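Local coordinates for protein synthesis inhibitor I (Hordeum vulgare, PDB 4FBC), which belongs to the plant ribosome-inactivating proteins, a family sharing a mixed alpha/beta fold, and holds adenosine monophosphate in a pocket of that fold, at residues R63-V68 and L80-D85; V132-Q137 and V167-L172. The protein carries 3 engineered substitutions. All blocks are in the same frame, centred on the assembly; numbering follows the deposited sequence.

Contacts 1 and 2 join a strand pair and a helix that lie near one pocket. Contact 1 is the pairing of strands 64-70 and 78-83 in the mixed sheet; contact 2 sets the segment 132-137 against helix 157-179, and the two centres lie 18 Å apart. They meet directly where L80 CD2 packs on L170 CD1 at 4.2 Å. The bound adenosine monophosphate is about 7 Å from the side chain of I82 and about 9 Å from that of L172; L171, the one pocket residue in the four segments, touches it. L89, also of that pocket, connects the segments further, since I82, L80, V167 and L171 all rest on it.

Contact 1: R63-V68 and L80-D85; sequences RWFHVV and LAIRAD
L80 and V67 form a hydrogen-bonded pair within the antiparallel hairpin of strands 64-70 and 78-83, with L80 N donating to V67 O at 2.8 Å and V67 N returning to L80 O. A81 follows opposite H66 on the other face of the sheet, its CB near W64 CE3. I82 makes the next hydrogen-bonded pair, its O taking F65 N at 2.8 Å. Chi1 of 70° puts F65 CG between the backbone N and the carbonyl carbon, and chi2 of -82° turns a ring face to I82, whose CB makes a CH-pi contact 4.0 Å from the centroid; I82 CD1 reaches V67 CG2. R83 faces W64 as a non-hydrogen-bonded pair with diverging side chains, yet R83 CG comes back over the six-membered ring, 3.7 Å from its centroid. A84 N bonds almost straight to R63 O (2.8 Å, 177°), and A84 CB covers a face of the R63 guanidinium, whose NH2 bridges through water to A84 O and pairs with the K282 carboxylate. D85 forms a side-on salt bridge, OD1 to R83 NE and OD2 to NH2, and a second water joins OD2 to R63 N. Helix 25-39 covers F65, V67 and A84, while strands 16-20 and 89-93 flank the hairpin.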
loop_
_atom_site.group_PDB
_atom_site.type_symbol
_atom_site.label_atom_id
_atom_site.label_comp_id
_atom_site.label_asym_id
_atom_site.label_seq_id
_atom_site.Cartn_x
_atom_site.Cartn_y
_atom_site.Cartn_z
ATOM N N ARG A 63 4.134 14.146 -3.051
ATOM C CA ARG A 63 3.395 13.862 -1.817
ATOM C C ARG A 63 3.754 12.466 -1.310
ATOM O O ARG A 63 3.472 11.469 -1.979
ATOM C CB ARG A 63 1.882 13.986 -2.060
ATOM C CG ARG A 63 1.419 15.388 -2.426
ATOM C CD ARG A 63 -0.095 15.471 -2.568
ATOM N NE ARG A 63 -0.760 15.186 -1.295
ATOM C CZ ARG A 63 -1.403 14.055 -1.034
ATOM N NH1 ARG A 63 -1.494 13.116 -1.971
ATOM N NH2 ARG A 63 -1.967 13.868 0.156
ATOM N N TRP A 64 4.387 12.409 -0.137
ATOM C CA TRP A 64 4.932 11.162 0.415
ATOM C C TRP A 64 4.548 10.981 1.876
ATOM O O TRP A 64 4.271 11.957 2.569
ATOM C CB TRP A 64 6.464 11.183 0.321
ATOM C CG TRP A 64 6.958 11.222 -1.102
ATOM C CD1 TRP A 64 7.084 12.324 -1.896
ATOM C CD2 TRP A 64 7.372 10.101 -1.895
ATOM N NE1 TRP A 64 7.552 11.957 -3.139
ATOM C CE2 TRP A 64 7.744 10.598 -3.159
ATOM C CE3 TRP A 64 7.475 8.733 -1.653
ATOM C CZ2 TRP A 64 8.199 9.766 -4.183
ATOM C CZ3 TRP A 64 7.929 7.905 -2.670
ATOM C CH2 TRP A 64 8.288 8.427 -3.919
ATOM N N PHE A 65 4.501 9.728 2.335
ATOM C CA PHE A 65 4.470 9.452 3.772
ATOM C C PHE A 65 5.518 8.408 4.117
ATOM O O PHE A 65 6.052 7.746 3.224
ATOM C CB PHE A 65 3.061 9.064 4.282
ATOM C CG PHE A 65 2.562 7.713 3.820
ATOM C CD1 PHE A 65 1.993 7.567 2.558
ATOM C CD2 PHE A 65 2.586 6.614 4.673
ATOM C CE1 PHE A 65 1.499 6.335 2.126
ATOM C CE2 PHE A 65 2.092 5.368 4.253
ATOM C CZ PHE A 65 1.549 5.232 2.976
ATOM N N HIS A 66 5.843 8.295 5.401
ATOM C CA HIS A 66 6.753 7.261 5.880
ATOM C C HIS A 66 6.034 6.214 6.711
ATOM O O HIS A 66 5.079 6.511 7.432
ATOM C CB HIS A 66 7.881 7.863 6.720
ATOM C CG HIS A 66 8.888 8.622 5.915
ATOM N ND1 HIS A 66 9.987 9.233 6.483
ATOM C CD2 HIS A 66 8.958 8.872 4.585
ATOM C CE1 HIS A 66 10.692 9.827 5.534
ATOM N NE2 HIS A 66 10.088 9.626 4.376
ATOM N N VAL A 67 6.496 4.979 6.581
ATOM C CA VAL A 67 6.125 3.922 7.509
ATOM C C VAL A 67 7.396 3.480 8.209
ATOM O O VAL A 67 8.415 3.206 7.560
ATOM C CB VAL A 67 5.450 2.746 6.794
ATOM C CG1 VAL A 67 5.400 1.511 7.704
ATOM C CG2 VAL A 67 4.047 3.144 6.358
ATOM N N VAL A 68 7.353 3.439 9.534
ATOM C CA VAL A 68 8.493 2.949 10.301
ATOM C C VAL A 68 8.152 1.617 10.952
ATOM O O VAL A 68 7.175 1.518 11.702
ATOM C CB VAL A 68 8.925 3.960 11.368
ATOM C CG1 VAL A 68 10.009 3.365 12.246
ATOM C CG2 VAL A 68 9.424 5.233 10.697
ATOM N N LEU A 80 10.230 3.301 5.483
ATOM C CA LEU A 80 9.777 3.119 4.109
ATOM C C LEU A 80 9.258 4.446 3.580
ATOM O O LEU A 80 8.524 5.143 4.277
ATOM C CB LEU A 80 8.636 2.103 4.067
ATOM C CG LEU A 80 8.888 0.768 4.756
ATOM C CD1 LEU A 80 7.694 -0.167 4.551
ATOM C CD2 LEU A 80 10.158 0.138 4.219
ATOM N N ALA A 81 9.614 4.785 2.342
ATOM C CA ALA A 81 9.074 5.966 1.684
ATOM C C ALA A 81 8.005 5.544 0.683
ATOM O O ALA A 81 8.283 4.815 -0.273
ATOM C CB ALA A 81 10.187 6.740 0.982
ATOM N N ILE A 82 6.777 6.004 0.907
ATOM C CA ILE A 82 5.630 5.565 0.117
ATOM C C ILE A 82 4.867 6.779 -0.411
ATOM O O ILE A 82 4.670 7.756 0.306
ATOM C CB ILE A 82 4.686 4.679 0.982
ATOM C CG1 ILE A 82 5.448 3.477 1.553
ATOM C CG2 ILE A 82 3.496 4.208 0.165
ATOM C CD1 ILE A 82 4.667 2.696 2.644
ATOM N N ARG A 83 4.438 6.730 -1.668
ATOM C CA ARG A 83 3.695 7.850 -2.245
ATOM C C ARG A 83 2.330 7.987 -1.574
ATOM O O ARG A 83 1.665 6.985 -1.317
ATOM C CB ARG A 83 3.534 7.661 -3.755
ATOM C CG ARG A 83 4.842 7.843 -4.512
ATOM C CD ARG A 83 4.688 7.587 -6.005
ATOM N NE ARG A 83 3.639 8.408 -6.602
ATOM C CZ ARG A 83 3.440 8.539 -7.911
ATOM N NH1 ARG A 83 4.220 7.893 -8.764
ATOM N NH2 ARG A 83 2.461 9.317 -8.359
ATOM N N ALA A 84 1.921 9.223 -1.294
ATOM C CA ALA A 84 0.630 9.465 -0.640
ATOM C C ALA A 84 -0.527 9.599 -1.623
ATOM O O ALA A 84 -1.669 9.824 -1.206
ATOM C CB ALA A 84 0.706 10.700 0.273
ATOM N N ASP A 85 -0.242 9.469 -2.918
ATOM C CA ASP A 85 -1.290 9.557 -3.934
ATOM C C ASP A 85 -1.712 8.199 -4.478
ATOM O O ASP A 85 -2.882 8.003 -4.809
ATOM C CB ASP A 85 -0.901 10.521 -5.080
ATOM C CG ASP A 85 0.502 10.283 -5.614
ATOM O OD1 ASP A 85 1.125 9.253 -5.282
ATOM O OD2 ASP A 85 0.991 11.146 -6.391
HETATM O O HOH W 1 -3.154 11.320 0.440
HETATM O O HOH W 2 3.378 11.808 -4.776
#

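Contact 2: V132-Q137 and V167-L172; sequences VALGRQ and VTTLLL
V132 and L134 rest on T168, T169 and L172 in an apolar contact of the chain leading into helix 136-147 with helix 157-179, within the helical part of the ribosome-inactivating fold. No direct hydrogen bond crosses it, and only a modest 237 Å² is buried. The helix presents residues one turn apart: T168 and L172, tied by the backbone bond from L172 N to T168 O, supply neighbouring patches for the two incoming side chains. V132 CG2 meets the methyl CG2 of T168 at 3.8 Å, while V132 CG1, anti to the backbone N (chi1 -174°), lies between that methyl and L172 CD1, 3.9 Å from the latter. T168 turns its methyl to V132 while its OG1 bonds back to R164 O, one turn earlier in the helix. L134 comes in across L172 at about a right angle, both of its methyls, CD1 and CD2, close to L172 CB, with CD2 also touching L172 CD1. L134 is also held by its backbone bond with G201 of strand 200-201, and its side chain touches I203. G135 then takes the N-cap position; at phi 158° and psi 178° a CB here would be jammed against the carbonyl O of L134, which calls for glycine. The polar link between the segments is a single water, which donates to A133 O at 2.6 Å and to T169 OG1 at 2.7 Å, the same hydroxyl oxygen that also bonds to E165 O.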
loop_
_atom_site.group_PDB
_atom_site.type_symbol
_atom_site.label_atom_id
_atom_site.label_comp_id
_atom_site.label_asym_id
_atom_site.label_seq_id
_atom_site.Cartn_x
_atom_site.Cartn_y
_atom_site.Cartn_z
ATOM N N VAL A 132 3.702 -16.314 -1.701
ATOM C CA VAL A 132 4.446 -15.546 -0.705
ATOM C C VAL A 132 3.931 -15.776 0.717
ATOM O O VAL A 132 2.797 -15.425 1.045
ATOM C CB VAL A 132 4.391 -14.033 -1.003
ATOM C CG1 VAL A 132 5.293 -13.269 -0.046
ATOM C CG2 VAL A 132 4.792 -13.765 -2.451
ATOM N N ALA A 133 4.780 -16.345 1.569
ATOM C CA ALA A 133 4.419 -16.551 2.970
ATOM C C ALA A 133 4.375 -15.225 3.721
ATOM O O ALA A 133 5.340 -14.455 3.703
ATOM C CB ALA A 133 5.394 -17.504 3.640
ATOM N N LEU A 134 3.257 -14.970 4.387
ATOM C CA LEU A 134 3.123 -13.786 5.222
ATOM C C LEU A 134 2.981 -14.234 6.675
ATOM O O LEU A 134 2.560 -15.366 6.937
ATOM C CB LEU A 134 1.907 -12.971 4.788
ATOM C CG LEU A 134 1.930 -12.539 3.312
ATOM C CD1 LEU A 134 0.671 -11.788 2.937
ATOM C CD2 LEU A 134 3.150 -11.705 3.032
ATOM N N GLY A 135 3.326 -13.354 7.607
ATOM C CA GLY A 135 3.219 -13.662 9.027
ATOM C C GLY A 135 4.138 -12.783 9.849
ATOM O O GLY A 135 4.896 -11.977 9.293
ATOM N N ARG A 136 4.094 -12.936 11.172
ATOM C CA ARG A 136 4.935 -12.127 12.049
ATOM C C ARG A 136 6.442 -12.315 11.807
ATOM O O ARG A 136 7.174 -11.336 11.688
ATOM C CB ARG A 136 4.603 -12.375 13.525
ATOM C CG ARG A 136 5.198 -11.321 14.444
ATOM C CD ARG A 136 4.997 -11.646 15.921
ATOM N NE ARG A 136 3.595 -11.634 16.341
ATOM C CZ ARG A 136 2.879 -10.535 16.568
ATOM N NH1 ARG A 136 3.410 -9.339 16.371
ATOM N NH2 ARG A 136 1.620 -10.627 16.980
ATOM N N GLN A 137 6.909 -13.560 11.746
ATOM C CA GLN A 137 8.337 -13.790 11.527
ATOM C C GLN A 137 8.804 -13.328 10.139
ATOM O O GLN A 137 9.923 -12.827 9.992
ATOM C CB GLN A 137 8.719 -15.253 11.758
ATOM C CG GLN A 137 10.208 -15.429 11.973
ATOM C CD GLN A 137 10.683 -14.661 13.192
ATOM O OE1 GLN A 137 10.126 -14.816 14.279
ATOM N NE2 GLN A 137 11.687 -13.806 13.013
ATOM N N VAL A 167 11.146 -7.119 0.229
ATOM C CA VAL A 167 10.273 -6.087 -0.329
ATOM C C VAL A 167 8.853 -6.591 -0.611
ATOM O O VAL A 167 7.872 -5.905 -0.303
ATOM C CB VAL A 167 10.886 -5.465 -1.605
ATOM C CG1 VAL A 167 9.863 -4.560 -2.312
ATOM C CG2 VAL A 167 12.125 -4.689 -1.238
ATOM N N THR A 168 8.742 -7.791 -1.182
ATOM C CA THR A 168 7.446 -8.371 -1.523
ATOM C C THR A 168 6.611 -8.550 -0.255
ATOM O O THR A 168 5.409 -8.229 -0.220
ATOM C CB THR A 168 7.603 -9.738 -2.218
ATOM O OG1 THR A 168 8.428 -9.591 -3.381
ATOM C CG2 THR A 168 6.256 -10.290 -2.633
ATOM N N THR A 169 7.274 -9.044 0.787
ATOM C CA THR A 169 6.639 -9.275 2.086
ATOM C C THR A 169 6.068 -7.970 2.636
ATOM O O THR A 169 4.911 -7.919 3.074
ATOM C CB THR A 169 7.645 -9.857 3.099
ATOM O OG1 THR A 169 8.134 -11.117 2.613
ATOM C CG2 THR A 169 6.964 -10.066 4.460
ATOM N N LEU A 170 6.865 -6.907 2.597
ATOM C CA LEU A 170 6.406 -5.623 3.110
ATOM C C LEU A 170 5.311 -4.992 2.255
ATOM O O LEU A 170 4.396 -4.366 2.784
ATOM C CB LEU A 170 7.574 -4.655 3.292
ATOM C CG LEU A 170 8.679 -5.120 4.231
ATOM C CD1 LEU A 170 9.669 -3.998 4.481
ATOM C CD2 LEU A 170 8.084 -5.622 5.558
ATOM N N LEU A 171 5.412 -5.136 0.937
ATOM C CA LEU A 171 4.389 -4.601 0.047
ATOM C C LEU A 171 3.032 -5.179 0.415
ATOM O O LEU A 171 2.030 -4.457 0.489
ATOM C CB LEU A 171 4.724 -4.937 -1.407
ATOM C CG LEU A 171 5.647 -3.918 -2.056
ATOM C CD1 LEU A 171 6.041 -4.394 -3.438
ATOM C CD2 LEU A 171 4.965 -2.577 -2.136
ATOM N N LEU A 172 3.013 -6.483 0.671
ATOM C CA LEU A 172 1.779 -7.163 1.017
ATOM C C LEU A 172 1.288 -6.783 2.408
ATOM O O LEU A 172 0.104 -6.502 2.590
ATOM C CB LEU A 172 1.947 -8.677 0.879
ATOM C CG LEU A 172 1.930 -9.164 -0.569
ATOM C CD1 LEU A 172 2.603 -10.522 -0.666
ATOM C CD2 LEU A 172 0.494 -9.239 -1.084
HETATM O O HOH W 3 7.705 -13.811 2.791
#